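Local coordinates for RagB/SusD domain protein (Flavobacterium johnsoniae, PDB 5J5U) that probably binds chitin chains as an outer-membrane SusD-like lipoprotein of a chitin utilization system, at residues Q24-G29 and L225-L229. Numbering follows the deposited sequence.
Sequences QLCMSG and LMHHL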
loop_
_atom_site.group_PDB
_atom_site.type_symbol
_atom_site.label_atom_id
_atom_site.label_comp_id
_atom_site.label_asym_id
_atom_site.label_seq_id
_atom_site.Cartn_x
_atom_site.Cartn_y
_atom_site.Cartn_z
ATOM N N GLN A 24 10.482 12.579 -1.516
ATOM C CA GLN A 24 10.748 11.153 -1.571
ATOM C C GLN A 24 11.026 10.606 -0.168
ATOM O O GLN A 24 10.497 9.556 0.206
ATOM C CB GLN A 24 11.895 10.853 -2.519
ATOM C CG GLN A 24 11.506 11.039 -3.974
ATOM C CD GLN A 24 12.599 10.608 -4.926
ATOM O OE1 GLN A 24 13.726 10.354 -4.507
ATOM N NE2 GLN A 24 12.274 10.533 -6.218
ATOM N N LEU A 25 11.794 11.344 0.623
ATOM C CA LEU A 25 12.076 10.900 1.978
ATOM C C LEU A 25 10.814 10.971 2.887
ATOM O O LEU A 25 10.623 10.126 3.756
ATOM C CB LEU A 25 13.244 11.718 2.563
ATOM C CG LEU A 25 14.649 11.220 2.138
ATOM C CD1 LEU A 25 15.785 12.200 2.485
ATOM C CD2 LEU A 25 14.939 9.827 2.718
ATOM N N CYS A 26 9.936 11.941 2.657
ATOM C CA CYS A 26 8.694 12.044 3.410
ATOM C C CYS A 26 7.761 10.840 3.138
ATOM O O CYS A 26 7.017 10.391 4.016
ATOM C CB CYS A 26 7.979 13.354 3.071
ATOM S SG CYS A 26 8.578 14.842 3.941
ATOM N N MET A 27 7.807 10.307 1.922
ATOM C CA MET A 27 6.872 9.240 1.576
ATOM C C MET A 27 7.105 7.912 2.310
ATOM O O MET A 27 6.245 7.037 2.257
ATOM C CB MET A 27 6.892 8.983 0.072
ATOM C CG MET A 27 6.251 10.088 -0.728
ATOM S SD MET A 27 6.103 9.609 -2.457
ATOM C CE MET A 27 4.822 8.346 -2.361
ATOM N N SER A 28 8.230 7.759 3.013
ATOM C CA SER A 28 8.498 6.504 3.734
ATOM C C SER A 28 9.139 6.717 5.096
ATOM O O SER A 28 9.059 5.861 5.955
ATOM C CB SER A 28 9.397 5.581 2.906
ATOM O OG SER A 28 10.719 6.084 2.852
ATOM N N GLY A 29 9.788 7.857 5.290
ATOM C CA GLY A 29 10.482 8.134 6.533
ATOM C C GLY A 29 9.684 8.924 7.557
ATOM O O GLY A 29 10.197 9.260 8.626
ATOM N N LEU A 225 11.842 1.813 -4.624
ATOM C CA LEU A 225 12.382 1.627 -3.272
ATOM C C LEU A 225 12.979 2.881 -2.719
ATOM O O LEU A 225 13.571 3.663 -3.455
ATOM C CB LEU A 225 13.502 0.577 -3.258
ATOM C CG LEU A 225 13.274 -0.919 -3.191
ATOM C CD1 LEU A 225 12.186 -1.262 -2.192
ATOM C CD2 LEU A 225 12.989 -1.434 -4.583
ATOM N N MET A 226 12.858 3.059 -1.414
ATOM C CA MET A 226 13.728 3.969 -0.698
ATOM C C MET A 226 14.673 3.144 0.175
ATOM O O MET A 226 14.218 2.355 1.012
ATOM C CB MET A 226 12.955 4.935 0.179
ATOM C CG MET A 226 13.885 5.776 1.018
ATOM S SD MET A 226 14.932 6.785 -0.066
ATOM C CE MET A 226 13.776 8.130 -0.407
ATOM N N HIS A 227 15.972 3.291 -0.059
ATOM C CA HIS A 227 16.983 2.720 0.816
ATOM C C HIS A 227 17.262 3.734 1.912
ATOM O O HIS A 227 17.514 4.904 1.627
ATOM C CB HIS A 227 18.251 2.362 0.045
ATOM C CG HIS A 227 18.017 1.345 -1.021
ATOM N ND1 HIS A 227 18.048 -0.007 -0.773
ATOM C CD2 HIS A 227 17.735 1.485 -2.337
ATOM C CE1 HIS A 227 17.808 -0.661 -1.896
ATOM N NE2 HIS A 227 17.617 0.222 -2.859
ATOM N N HIS A 228 17.143 3.279 3.154
ATOM C CA HIS A 228 17.252 4.119 4.358
ATOM C C HIS A 228 18.602 4.017 5.076
ATOM O O HIS A 228 19.021 2.934 5.467
ATOM C CB HIS A 228 16.105 3.789 5.333
ATOM C CG HIS A 228 14.788 4.372 4.918
ATOM N ND1 HIS A 228 14.473 5.701 5.105
ATOM C CD2 HIS A 228 13.719 3.816 4.297
ATOM C CE1 HIS A 228 13.264 5.936 4.629
ATOM N NE2 HIS A 228 12.783 4.809 4.138
ATOM N N LEU A 229 19.285 5.139 5.261
ATOM C CA LEU A 229 20.632 5.083 5.816
ATOM C C LEU A 229 20.831 5.957 7.052
ATOM O O LEU A 229 21.864 5.873 7.726
ATOM C CB LEU A 229 21.608 5.511 4.751
ATOM C CG LEU A 229 21.440 4.775 3.429
ATOM C CD1 LEU A 229 22.172 5.559 2.375
ATOM C CD2 LEU A 229 21.973 3.353 3.501
#
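Ser28 and His228 meet through a short hydrogen bond, OG of Ser28 lying 2.7 Å from NE2 of His228, with either side able to donate. The hydroxyl reaches the imidazole at its edge, close to the ring plane, while CA of Gly29 lies 4.0 Å from CE1 of His228. CG of Met226 rides over one face of the same ring, 3.4 Å from its plane and nearer the rim than the centre. Met226 has its CG anti to the backbone N (chi1 174°), and two further bends in the side chain, at chi2 and chi3, bring its methyl against the helix. There CE of Met226 lies 3.7 Å from CD2 of Leu25, the two side chains crossing at about a right angle, and 3.6 Å from the carbonyl O of Gln24. In this SusD-like, largely helical fold, the contact joins residues 24-29 of helix 16-29 to the end of strand 224-226, which pairs antiparallel with strand 332-335, and to the loop that follows. The imidazole is held from its other nitrogen too, ND1 of His228 bonding to the carbonyl of Arg243. Shortening His228 to an alanine here is likely to leave both the Ser28 hydroxyl and the Arg243 carbonyl without this partner, and CG of Met226 without the ring face it lies on. One turn earlier in the helix, OE1 of Gln24 accepts from the backbone N of Leu172 and NE2 of Gln24 donates to OD1 of Asp171.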